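Local coordinates for protein enoyl-CoA hydratase (Geobacillus kaustophilus, PDB 2PPY) that probably catalyses the hydration of enoyl-CoA thioesters in fatty acid beta-oxidation, as a hexameric member of the crotonase-like enoyl-CoA hydratase/isomerase family, at residues E224-L227 and N228-I231; N206-T209 and Y210-S213; E171-P175 and Q176-E180; R162-D165 and M166-G170; V13-D17 and G18-I22. One frame throughout, in Å; residues are numbered along the deposited sequence.

Interaction 1 (E224-L227 and N228-I231); sequences EMPL and NVAI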
loop_
_atom_site.group_PDB
_atom_site.type_symbol
_atom_site.label_atom_id
_atom_site.label_comp_id
_atom_site.label_asym_id
_atom_site.label_seq_id
_atom_site.Cartn_x
_atom_site.Cartn_y
_atom_site.Cartn_z
ATOM N N GLU A 224 -4.923 7.319 -1.259
ATOM C CA GLU A 224 -4.324 6.359 -0.331
ATOM C C GLU A 224 -4.374 4.936 -0.871
ATOM O O GLU A 224 -3.815 4.021 -0.260
ATOM C CB GLU A 224 -5.060 6.371 1.010
ATOM C CG GLU A 224 -5.120 7.715 1.704
ATOM C CD GLU A 224 -3.750 8.289 1.969
ATOM O OE1 GLU A 224 -2.840 7.517 2.342
ATOM O OE2 GLU A 224 -3.586 9.516 1.820
HETATM N N MSE A 225 -5.040 4.748 -2.007
HETATM C CA MSE A 225 -5.193 3.416 -2.596
HETATM C C MSE A 225 -4.351 3.181 -3.850
HETATM O O MSE A 225 -3.908 4.124 -4.503
HETATM C CB MSE A 225 -6.663 3.180 -2.978
HETATM C CG MSE A 225 -7.702 3.715 -1.996
HETATM SE SE MSE A 225 -9.487 3.687 -2.785
HETATM C CE MSE A 225 -10.550 4.217 -1.260
ATOM N N PRO A 226 -4.101 1.905 -4.185
ATOM C CA PRO A 226 -3.322 1.596 -5.388
ATOM C C PRO A 226 -4.208 2.041 -6.552
ATOM O O PRO A 226 -5.435 1.970 -6.452
ATOM C CB PRO A 226 -3.179 0.079 -5.320
ATOM C CG PRO A 226 -3.121 -0.171 -3.841
ATOM C CD PRO A 226 -4.216 0.717 -3.316
ATOM N N LEU A 227 -3.605 2.488 -7.647
ATOM C CA LEU A 227 -4.376 2.978 -8.783
ATOM C C LEU A 227 -5.485 2.057 -9.300
ATOM O O LEU A 227 -6.615 2.499 -9.489
ATOM C CB LEU A 227 -3.439 3.330 -9.942
ATOM C CG LEU A 227 -4.108 4.053 -11.121
ATOM C CD1 LEU A 227 -4.694 5.379 -10.643
ATOM C CD2 LEU A 227 -3.089 4.291 -12.233
ATOM N N ASN A 228 -5.168 0.787 -9.529
ATOM C CA ASN A 228 -6.148 -0.153 -10.059
ATOM C C ASN A 228 -7.429 -0.289 -9.234
ATOM O O ASN A 228 -8.494 -0.566 -9.790
ATOM C CB ASN A 228 -5.513 -1.534 -10.273
ATOM C CG ASN A 228 -6.332 -2.409 -11.221
ATOM O OD1 ASN A 228 -6.733 -3.516 -10.870
ATOM N ND2 ASN A 228 -6.586 -1.906 -12.427
ATOM N N VAL A 229 -7.347 -0.108 -7.917
ATOM C CA VAL A 229 -8.556 -0.190 -7.098
ATOM C C VAL A 229 -9.089 1.199 -6.766
ATOM O O VAL A 229 -10.264 1.356 -6.415
ATOM C CB VAL A 229 -8.330 -0.983 -5.783
ATOM C CG1 VAL A 229 -8.191 -2.468 -6.101
ATOM C CG2 VAL A 229 -7.100 -0.468 -5.055
ATOM N N ALA A 230 -8.225 2.207 -6.877
ATOM C CA ALA A 230 -8.626 3.587 -6.606
ATOM C C ALA A 230 -9.713 3.978 -7.600
ATOM O O ALA A 230 -10.676 4.672 -7.265
ATOM C CB ALA A 230 -7.433 4.524 -6.755
ATOM N N ILE A 231 -9.545 3.532 -8.836
ATOM C CA ILE A 231 -10.511 3.837 -9.868
ATOM C C ILE A 231 -11.822 3.089 -9.591
ATOM O O ILE A 231 -12.882 3.502 -10.047
ATOM C CB ILE A 231 -9.929 3.505 -11.254
ATOM C CG1 ILE A 231 -8.677 4.372 -11.483
ATOM C CG2 ILE A 231 -10.970 3.765 -12.344
ATOM C CD1 ILE A 231 -7.916 4.086 -12.759
#
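Val229 CG2 settles against the CD side of the Pro226 ring, 3.6 Å from CD of Pro226 and a little farther from CB and CG. The first torsion of Val229 (-72°) directs CG1 off and leaves CG2 between the backbone N and the carbonyl carbon, 3.3 Å from Pro226 O. Beside this lies a second hollow, where Met225, a selenomethionine, runs extended past Ala230: its SE passes 3.9 Å from Ala230 CA, while Ala230 CB stands 4.1 Å from Met225 CB. The whole is the N-terminal turn of helix 227-242, with Pro226 as N-cap residue. Pro226 O turns into the helix, and this one carbonyl oxygen takes two N-H groups, Val229 N at 3.2 Å and Ala230 N at 2.8 Å. Round the turn, Leu227 and Ile231 slant across each other, CD1 of Leu227 4.1 Å from CD1 of Ile231; Ile231 N also bonds to Leu227 O. Neighbouring subunits close over this turn: Met225 packs on Met225 of one, whose Arg99 NH2 donates to Asn228 OD1, and Leu227 lies on Arg156 of another.

Interaction 2 (N206-T209 and Y210-S213); sequences NSAT and YAVS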
loop_
_atom_site.group_PDB
_atom_site.type_symbol
_atom_site.label_atom_id
_atom_site.label_comp_id
_atom_site.label_asym_id
_atom_site.label_seq_id
_atom_site.Cartn_x
_atom_site.Cartn_y
_atom_site.Cartn_z
ATOM N N ASN A 206 -23.231 26.726 -5.559
ATOM C CA ASN A 206 -24.235 26.947 -6.592
ATOM C C ASN A 206 -24.171 25.975 -7.758
ATOM O O ASN A 206 -24.929 26.111 -8.715
ATOM C CB ASN A 206 -24.129 28.372 -7.128
ATOM C CG ASN A 206 -24.729 29.384 -6.188
ATOM O OD1 ASN A 206 -25.931 29.361 -5.929
ATOM N ND2 ASN A 206 -23.897 30.275 -5.664
ATOM N N SER A 207 -23.273 25.002 -7.690
ATOM C CA SER A 207 -23.154 24.029 -8.770
ATOM C C SER A 207 -23.708 22.675 -8.337
ATOM O O SER A 207 -24.492 22.591 -7.389
ATOM C CB SER A 207 -21.688 23.894 -9.202
ATOM O OG SER A 207 -20.855 23.534 -8.112
ATOM N N ALA A 208 -23.316 21.620 -9.046
ATOM C CA ALA A 208 -23.767 20.274 -8.718
ATOM C C ALA A 208 -22.967 19.826 -7.502
ATOM O O ALA A 208 -21.989 19.084 -7.620
ATOM C CB ALA A 208 -23.522 19.338 -9.895
ATOM N N THR A 209 -23.402 20.281 -6.333
ATOM C CA THR A 209 -22.727 19.985 -5.078
ATOM C C THR A 209 -22.553 18.506 -4.731
ATOM O O THR A 209 -21.641 18.151 -3.980
ATOM C CB THR A 209 -23.422 20.722 -3.908
ATOM O OG1 THR A 209 -24.781 20.287 -3.793
ATOM C CG2 THR A 209 -23.405 22.225 -4.160
ATOM N N TYR A 210 -23.409 17.645 -5.269
ATOM C CA TYR A 210 -23.291 16.212 -5.000
ATOM C C TYR A 210 -22.064 15.713 -5.759
ATOM O O TYR A 210 -21.314 14.869 -5.274
ATOM C CB TYR A 210 -24.543 15.477 -5.478
ATOM C CG TYR A 210 -24.676 14.038 -5.013
ATOM C CD1 TYR A 210 -23.823 13.504 -4.047
ATOM C CD2 TYR A 210 -25.693 13.223 -5.509
ATOM C CE1 TYR A 210 -23.982 12.201 -3.588
ATOM C CE2 TYR A 210 -25.863 11.920 -5.056
ATOM C CZ TYR A 210 -25.007 11.415 -4.096
ATOM O OH TYR A 210 -25.185 10.132 -3.639
ATOM N N ALA A 211 -21.867 16.255 -6.956
ATOM C CA ALA A 211 -20.727 15.890 -7.782
ATOM C C ALA A 211 -19.473 16.447 -7.123
ATOM O O ALA A 211 -18.459 15.759 -7.009
ATOM C CB ALA A 211 -20.884 16.466 -9.188
ATOM N N VAL A 212 -19.550 17.699 -6.687
ATOM C CA VAL A 212 -18.421 18.344 -6.031
ATOM C C VAL A 212 -17.995 17.517 -4.827
ATOM O O VAL A 212 -16.813 17.231 -4.637
ATOM C CB VAL A 212 -18.792 19.761 -5.544
ATOM C CG1 VAL A 212 -17.741 20.268 -4.565
ATOM C CG2 VAL A 212 -18.892 20.709 -6.739
ATOM N N SER A 213 -18.977 17.132 -4.022
ATOM C CA SER A 213 -18.728 16.357 -2.819
ATOM C C SER A 213 -18.096 14.992 -3.105
ATOM O O SER A 213 -17.080 14.633 -2.503
ATOM C CB SER A 213 -20.035 16.185 -2.042
ATOM O OG SER A 213 -19.806 15.483 -0.836
#
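A first torsion of 165° sets CG1 of Val212 opposite its backbone N and leaves CG2 beside that N, where it meets the loop that leads into the helix: Ser207 OG lies 3.7 Å from Val212 CG2. Ser207 has its own hydroxyl folded between its backbone N and carbonyl carbon (chi1 57°), and the polar end is engaged with Leu204 O of the preceding helix, so the valine methyl rests against an oxygen that already has a partner. Next in the chain comes Ala208, the N-cap residue of helix 209-222 and the centre of an inverse gamma turn, in which Thr209 N bonds weakly to Ser207 O. This tight bend swings Ala208 O toward the first helical turn. Val212 N gives it a bond of 3.0 Å, and Ala211 N adds a weak one. The methyl of Ala211 follows the same carbonyl, with CB 3.2 Å from Ala208 O and 4.0 Å from Ala208 CB. One residue on, Ser213 N bonds to Thr209 O at 2.9 Å. Ala208 and Val212 pack on Val140 of a neighbouring subunit, and Tyr210 reaches Leu240 and Leu241 of helix 227-242. The side chain of this N-cap residue has no polar group, so the contact implies a helix start that rests on backbone bonds, with small methyls close round the carbonyl of Ala208 at a subunit interface.

Interaction 3 (E171-P175 and Q176-E180); sequences ETITP and QEALE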
loop_
_atom_site.group_PDB
_atom_site.type_symbol
_atom_site.label_atom_id
_atom_site.label_comp_id
_atom_site.label_asym_id
_atom_site.label_seq_id
_atom_site.Cartn_x
_atom_site.Cartn_y
_atom_site.Cartn_z
ATOM N N GLU A 171 12.250 26.693 9.314
ATOM C CA GLU A 171 12.084 27.997 8.694
ATOM C C GLU A 171 10.760 28.183 7.972
ATOM O O GLU A 171 10.265 27.284 7.298
ATOM C CB GLU A 171 13.264 28.273 7.756
ATOM C CG GLU A 171 14.483 28.830 8.494
ATOM C CD GLU A 171 15.780 28.670 7.728
ATOM O OE1 GLU A 171 15.799 28.938 6.509
ATOM O OE2 GLU A 171 16.790 28.283 8.354
ATOM N N THR A 172 10.188 29.369 8.136
ATOM C CA THR A 172 8.921 29.709 7.516
ATOM C C THR A 172 9.150 30.446 6.197
ATOM O O THR A 172 10.216 31.019 5.968
ATOM C CB THR A 172 8.077 30.592 8.457
ATOM O OG1 THR A 172 8.772 31.818 8.715
ATOM C CG2 THR A 172 7.843 29.877 9.785
ATOM N N ILE A 173 8.148 30.422 5.326
ATOM C CA ILE A 173 8.254 31.083 4.036
ATOM C C ILE A 173 7.121 32.086 3.833
ATOM O O ILE A 173 6.268 32.252 4.700
ATOM C CB ILE A 173 8.240 30.048 2.889
ATOM C CG1 ILE A 173 6.955 29.219 2.943
ATOM C CG2 ILE A 173 9.455 29.139 3.004
ATOM C CD1 ILE A 173 6.832 28.205 1.817
ATOM N N THR A 174 7.116 32.748 2.682
ATOM C CA THR A 174 6.094 33.739 2.363
ATOM C C THR A 174 4.933 33.098 1.616
ATOM O O THR A 174 5.034 31.965 1.146
ATOM C CB THR A 174 6.663 34.859 1.461
ATOM O OG1 THR A 174 7.080 34.297 0.209
ATOM C CG2 THR A 174 7.855 35.540 2.129
ATOM N N PRO A 175 3.806 33.823 1.503
ATOM C CA PRO A 175 2.627 33.314 0.796
ATOM C C PRO A 175 2.994 32.988 -0.647
ATOM O O PRO A 175 2.589 31.955 -1.183
ATOM C CB PRO A 175 1.643 34.480 0.885
ATOM C CG PRO A 175 2.002 35.119 2.189
ATOM C CD PRO A 175 3.515 35.115 2.149
ATOM N N GLN A 176 3.768 33.882 -1.265
ATOM C CA GLN A 176 4.211 33.706 -2.644
ATOM C C GLN A 176 5.023 32.424 -2.799
ATOM O O GLN A 176 4.763 31.625 -3.699
ATOM C CB GLN A 176 5.064 34.898 -3.099
ATOM C CG GLN A 176 4.321 36.227 -3.258
ATOM C CD GLN A 176 3.859 36.824 -1.936
ATOM O OE1 GLN A 176 4.544 36.713 -0.919
ATOM N NE2 GLN A 176 2.705 37.482 -1.954
ATOM N N GLU A 177 6.010 32.233 -1.928
ATOM C CA GLU A 177 6.848 31.039 -1.984
ATOM C C GLU A 177 5.979 29.809 -1.756
ATOM O O GLU A 177 6.187 28.760 -2.372
ATOM C CB GLU A 177 7.953 31.115 -0.927
ATOM C CG GLU A 177 8.850 32.349 -1.079
ATOM C CD GLU A 177 9.870 32.496 0.041
ATOM O OE1 GLU A 177 9.493 32.325 1.218
ATOM O OE2 GLU A 177 11.045 32.798 -0.258
ATOM N N ALA A 178 4.995 29.946 -0.873
ATOM C CA ALA A 178 4.089 28.849 -0.579
ATOM C C ALA A 178 3.332 28.469 -1.848
ATOM O O ALA A 178 3.132 27.290 -2.139
ATOM C CB ALA A 178 3.109 29.259 0.517
ATOM N N LEU A 179 2.911 29.476 -2.605
ATOM C CA LEU A 179 2.183 29.229 -3.842
ATOM C C LEU A 179 3.038 28.481 -4.872
ATOM O O LEU A 179 2.563 27.555 -5.529
ATOM C CB LEU A 179 1.695 30.553 -4.445
ATOM C CG LEU A 179 0.885 30.429 -5.742
ATOM C CD1 LEU A 179 -0.381 29.616 -5.477
ATOM C CD2 LEU A 179 0.527 31.824 -6.268
ATOM N N GLU A 180 4.297 28.875 -5.014
ATOM C CA GLU A 180 5.151 28.220 -5.991
ATOM C C GLU A 180 5.474 26.761 -5.675
ATOM O O GLU A 180 5.663 25.967 -6.595
ATOM C CB GLU A 180 6.428 29.033 -6.217
ATOM C CG GLU A 180 7.135 29.492 -4.966
ATOM C CD GLU A 180 8.022 30.702 -5.219
ATOM O OE1 GLU A 180 7.477 31.810 -5.424
ATOM O OE2 GLU A 180 9.262 30.546 -5.220
#
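Glu177 folds back across Thr174, its CG and carboxylate lying over the threonine hydroxyl and backbone N. With CG beside its own backbone N (chi1 -58°) and the chain then extended, Glu177 brings OE1 to Thr174 N at 2.8 Å; the N-H approaches on the anti side of the carboxylate, 22° out of its plane, in a nearly straight bond. The reciprocal bond runs from Glu177 N to Thr174 OG1, 3.2 Å. Together they make the capping box that opens helix 175-181, with Thr174 as N-cap. Thr174 O turns into the helix to accept from Ala178 N at 2.9 Å, and Pro175 O accepts from Leu179 N. The same carboxylate oxygen brushes Ile173, whose CD1 reaches over to Ala178 CB, 4.1 Å away; both residues also touch Ile135 of strand 135-136. At the outer side Gln176 runs beside the Pro175 ring, with OE1 3.6 Å from Pro175 CD. Two N-H groups at the helix start are thus matched by side-chain oxygens, and the N-terminal end of the helix, with the N-H donated to OE1, would be expected to stabilise the carboxylate of Glu177 in its charged form.

Interaction 4 (R162-D165 and M166-G170); sequences RALD and MNITG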
loop_
_atom_site.group_PDB
_atom_site.type_symbol
_atom_site.label_atom_id
_atom_site.label_comp_id
_atom_site.label_asym_id
_atom_site.label_seq_id
_atom_site.Cartn_x
_atom_site.Cartn_y
_atom_site.Cartn_z
ATOM N N ARG A 162 11.482 18.301 0.014
ATOM C CA ARG A 162 11.172 19.701 0.274
ATOM C C ARG A 162 10.554 19.871 1.652
ATOM O O ARG A 162 10.816 20.851 2.341
ATOM C CB ARG A 162 10.216 20.246 -0.791
ATOM C CG ARG A 162 10.914 20.554 -2.098
ATOM C CD ARG A 162 9.994 21.173 -3.124
ATOM N NE ARG A 162 10.768 21.696 -4.244
ATOM C CZ ARG A 162 10.241 22.226 -5.341
ATOM N NH1 ARG A 162 8.923 22.302 -5.478
ATOM N NH2 ARG A 162 11.033 22.682 -6.302
ATOM N N ALA A 163 9.731 18.908 2.050
ATOM C CA ALA A 163 9.092 18.949 3.355
ATOM C C ALA A 163 10.143 18.661 4.429
ATOM O O ALA A 163 10.118 19.245 5.512
ATOM C CB ALA A 163 7.975 17.913 3.422
ATOM N N LEU A 164 11.066 17.756 4.123
ATOM C CA LEU A 164 12.110 17.399 5.073
ATOM C C LEU A 164 12.917 18.647 5.385
ATOM O O LEU A 164 13.168 18.963 6.546
ATOM C CB LEU A 164 13.009 16.308 4.482
ATOM C CG LEU A 164 14.116 15.720 5.359
ATOM C CD1 LEU A 164 14.273 14.233 5.046
ATOM C CD2 LEU A 164 15.421 16.463 5.118
ATOM N N ASP A 165 13.301 19.361 4.334
ATOM C CA ASP A 165 14.073 20.590 4.466
ATOM C C ASP A 165 13.352 21.585 5.370
ATOM O O ASP A 165 13.928 22.080 6.340
ATOM C CB ASP A 165 14.317 21.178 3.069
ATOM C CG ASP A 165 14.944 22.558 3.102
ATOM O OD1 ASP A 165 15.685 22.879 4.060
ATOM O OD2 ASP A 165 14.705 23.323 2.144
HETATM N N MSE A 166 12.086 21.864 5.073
HETATM C CA MSE A 166 11.325 22.815 5.879
HETATM C C MSE A 166 11.146 22.404 7.333
HETATM O O MSE A 166 11.220 23.249 8.226
HETATM C CB MSE A 166 9.947 23.075 5.259
HETATM C CG MSE A 166 9.979 23.988 4.045
HETATM SE SE MSE A 166 8.216 24.377 3.368
HETATM C CE MSE A 166 7.589 25.576 4.751
ATOM N N ASN A 167 10.909 21.114 7.572
ATOM C CA ASN A 167 10.706 20.602 8.928
ATOM C C ASN A 167 11.963 20.574 9.805
ATOM O O ASN A 167 11.897 20.930 10.987
ATOM C CB ASN A 167 10.099 19.190 8.877
ATOM C CG ASN A 167 8.579 19.198 8.732
ATOM O OD1 ASN A 167 7.846 19.265 9.721
ATOM N ND2 ASN A 167 8.102 19.137 7.495
ATOM N N ILE A 168 13.099 20.150 9.253
ATOM C CA ILE A 168 14.319 20.077 10.057
ATOM C C ILE A 168 14.947 21.443 10.360
ATOM O O ILE A 168 15.642 21.590 11.365
ATOM C CB ILE A 168 15.397 19.155 9.421
ATOM C CG1 ILE A 168 15.867 19.725 8.086
ATOM C CG2 ILE A 168 14.843 17.734 9.254
ATOM C CD1 ILE A 168 17.001 18.938 7.473
ATOM N N THR A 169 14.710 22.434 9.502
ATOM C CA THR A 169 15.248 23.775 9.740
ATOM C C THR A 169 14.221 24.581 10.541
ATOM O O THR A 169 14.579 25.419 11.358
ATOM C CB THR A 169 15.535 24.542 8.423
ATOM O OG1 THR A 169 14.300 24.827 7.756
ATOM C CG2 THR A 169 16.434 23.730 7.503
ATOM N N GLY A 170 12.941 24.314 10.295
ATOM C CA GLY A 170 11.876 25.008 10.998
ATOM C C GLY A 170 11.608 26.385 10.431
ATOM O O GLY A 170 10.831 27.163 10.985
HETATM O O HOH W 1 14.491 25.176 5.102
#
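Asn167 points its amide back along helix 160-169, in the last turns before Gly170, and ND2 reaches the carbonyl of Ala163 one turn earlier. The bond of 2.8 Å lies in the plane of the amide, but it meets Ala163 O from above the carbonyl plane; Asn167 N, at 2.9 Å, comes to the same oxygen from the opposite face. Ala163 O is therefore gripped twice by one residue, and the ND2 bond limits the rotation of the buried amide. On another side of the helix Leu164 and Ile168 lie aslant to one another, CD2 of Leu164 3.8 Å from CD1 of Ile168. Ile168 CG1 sits between its backbone N and carbonyl carbon (chi1 64°), which tucks it against Leu164 O at 3.2 Å. Met166, a selenomethionine, curls at its end toward Ile158 of helix 150-158. The helix ends at Gly170, whose positive phi breaks the helical path, and Gly170 N still bonds to Met166 O. Asp165 and Thr169 face a neighbouring subunit: Asp165 OD2 forms a salt bridge with Arg186 of that subunit, and OD1 accepts from its Tyr200 OH, so this helix contributes to the assembly. The two side chains slant past each other, Thr169 CG2 3.6 Å from Asp165 OD1, and a water bridges Asp165 OD1 (2.8 Å) and Thr169 OG1 (2.7 Å).

Interaction 5 (V13-D17 and G18-I22); sequences VFKED and GIAEI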
loop_
_atom_site.group_PDB
_atom_site.type_symbol
_atom_site.label_atom_id
_atom_site.label_comp_id
_atom_site.label_asym_id
_atom_site.label_seq_id
_atom_site.Cartn_x
_atom_site.Cartn_y
_atom_site.Cartn_z
ATOM N N VAL A 13 -19.580 29.343 14.449
ATOM C CA VAL A 13 -19.970 28.766 13.170
ATOM C C VAL A 13 -21.139 29.547 12.580
ATOM O O VAL A 13 -22.150 29.760 13.246
ATOM C CB VAL A 13 -20.397 27.281 13.320
ATOM C CG1 VAL A 13 -20.814 26.720 11.966
ATOM C CG2 VAL A 13 -19.257 26.462 13.896
ATOM N N PHE A 14 -20.985 29.976 11.332
ATOM C CA PHE A 14 -22.021 30.719 10.622
ATOM C C PHE A 14 -22.477 29.863 9.444
ATOM O O PHE A 14 -21.647 29.344 8.698
ATOM C CB PHE A 14 -21.468 32.044 10.087
ATOM C CG PHE A 14 -21.049 33.011 11.157
ATOM C CD1 PHE A 14 -21.997 33.639 11.959
ATOM C CD2 PHE A 14 -19.704 33.302 11.360
ATOM C CE1 PHE A 14 -21.611 34.547 12.949
ATOM C CE2 PHE A 14 -19.305 34.207 12.346
ATOM C CZ PHE A 14 -20.263 34.830 13.142
ATOM N N LYS A 15 -23.787 29.711 9.277
ATOM C CA LYS A 15 -24.320 28.918 8.175
ATOM C C LYS A 15 -25.220 29.768 7.299
ATOM O O LYS A 15 -26.107 30.464 7.797
ATOM C CB LYS A 15 -25.119 27.723 8.696
ATOM C CG LYS A 15 -24.294 26.673 9.429
ATOM C CD LYS A 15 -25.178 25.498 9.797
ATOM C CE LYS A 15 -24.449 24.471 10.642
ATOM N NZ LYS A 15 -25.358 23.339 10.988
ATOM N N GLU A 16 -24.999 29.702 5.992
ATOM C CA GLU A 16 -25.796 30.481 5.063
ATOM C C GLU A 16 -25.620 29.993 3.631
ATOM O O GLU A 16 -24.502 29.807 3.162
ATOM C CB GLU A 16 -25.404 31.958 5.173
ATOM C CG GLU A 16 -26.243 32.913 4.345
ATOM C CD GLU A 16 -25.930 34.367 4.658
ATOM O OE1 GLU A 16 -24.759 34.779 4.499
ATOM O OE2 GLU A 16 -26.857 35.101 5.066
ATOM N N ASP A 17 -26.742 29.774 2.955
ATOM C CA ASP A 17 -26.765 29.325 1.565
ATOM C C ASP A 17 -25.769 28.231 1.180
ATOM O O ASP A 17 -25.017 28.376 0.213
ATOM C CB ASP A 17 -26.588 30.529 0.636
ATOM C CG ASP A 17 -27.758 31.493 0.706
ATOM O OD1 ASP A 17 -28.894 31.069 0.396
ATOM O OD2 ASP A 17 -27.543 32.671 1.071
ATOM N N GLY A 18 -25.774 27.135 1.930
ATOM C CA GLY A 18 -24.883 26.029 1.625
ATOM C C GLY A 18 -23.425 26.199 2.012
ATOM O O GLY A 18 -22.588 25.369 1.655
ATOM N N ILE A 19 -23.111 27.268 2.736
ATOM C CA ILE A 19 -21.739 27.507 3.169
ATOM C C ILE A 19 -21.688 27.719 4.677
ATOM O O ILE A 19 -22.555 28.377 5.254
ATOM C CB ILE A 19 -21.135 28.755 2.493
ATOM C CG1 ILE A 19 -21.082 28.558 0.977
ATOM C CG2 ILE A 19 -19.741 29.021 3.041
ATOM C CD1 ILE A 19 -20.625 29.788 0.218
ATOM N N ALA A 20 -20.673 27.146 5.312
ATOM C CA ALA A 20 -20.493 27.300 6.746
ATOM C C ALA A 20 -19.120 27.904 6.957
ATOM O O ALA A 20 -18.152 27.501 6.313
ATOM C CB ALA A 20 -20.585 25.951 7.450
ATOM N N GLU A 21 -19.034 28.890 7.839
ATOM C CA GLU A 21 -17.757 29.517 8.118
ATOM C C GLU A 21 -17.431 29.280 9.575
ATOM O O GLU A 21 -18.223 29.603 10.458
ATOM C CB GLU A 21 -17.799 31.023 7.852
ATOM C CG GLU A 21 -18.285 31.420 6.476
ATOM C CD GLU A 21 -17.978 32.875 6.157
ATOM O OE1 GLU A 21 -17.904 33.689 7.100
ATOM O OE2 GLU A 21 -17.820 33.208 4.963
ATOM N N ILE A 22 -16.267 28.696 9.822
ATOM C CA ILE A 22 -15.834 28.439 11.182
ATOM C C ILE A 22 -14.814 29.521 11.508
ATOM O O ILE A 22 -13.681 29.488 11.018
ATOM C CB ILE A 22 -15.173 27.050 11.309
ATOM C CG1 ILE A 22 -16.130 25.964 10.804
ATOM C CG2 ILE A 22 -14.803 26.792 12.762
ATOM C CD1 ILE A 22 -15.552 24.549 10.839
#
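Phe14 and Glu21 are joined by a pair of backbone hydrogen bonds, Phe14 N to Glu21 O at 2.9 Å and Glu21 N to Phe14 O at 2.8 Å. Glu16 and Ile19 form the next such pair: Glu16 N bonds to Ile19 O at 2.9 Å, and Ile19 N comes back to Glu16 O. Between these pairs the alpha carbons supply CA-H...O contacts, the shortest from Ala20 CA to Phe14 O at 3.1 Å. The two strands run antiparallel at 166° and form a tight hairpin, closed by a type I' turn from Glu16 to Ile19; both corner residues, Asp17 and Gly18, have positive phi, as a type I' turn requires, which glycine adopts readily at Gly18. Within the mixed sheet of the crotonase-like fold, strand 11-16 lies next to strand 4-7 and strand 19-24 next to strand 55-60. Apolar contact across the strands is loose. Val13, Lys15, Ala20 and Ile22 share one face, where Val13 CG2 is 4.4 Å from Ile22 CG1 and Ala20 and Ile22 pack on Ile47 of helix 34-48. Phe14, Glu16, Ile19 and Glu21 occupy the other. There Phe14 holds CG beside its backbone N (chi1 -65°), which leaves ring atom CD2 4.1 Å from Glu21 O. Beyond the hairpin the Phe14 ring meets His23 edge-to-face, Lys15 NZ forms salt bridges with Asp46 and Asp50, and Glu21 OE2 pairs with Arg198.

In the fold
Along the chain the contacts come in the order 5, 4, 3, 2, 1, in series and without overlap. Interaction 5 is the hairpin within the mixed sheet; the other four belong to helices. Interactions 4 and 3 adjoin at centres 13 Å apart and touch through Met166 and Ile173, across the loop between helix 160-169 and helix 175-181. Interactions 2 and 1 open the successive helices 209-222 and 227-242, with centres 23 Å apart. Interactions 2 and 5 come within about 6 Å of each other at their nearest atoms. Interaction 5 lies on the opposite side of the chain's centre from interactions 3 and 4. Interactions 1, 2 and 4 pack against neighbouring subunits, so these helices take part in building the hexamer.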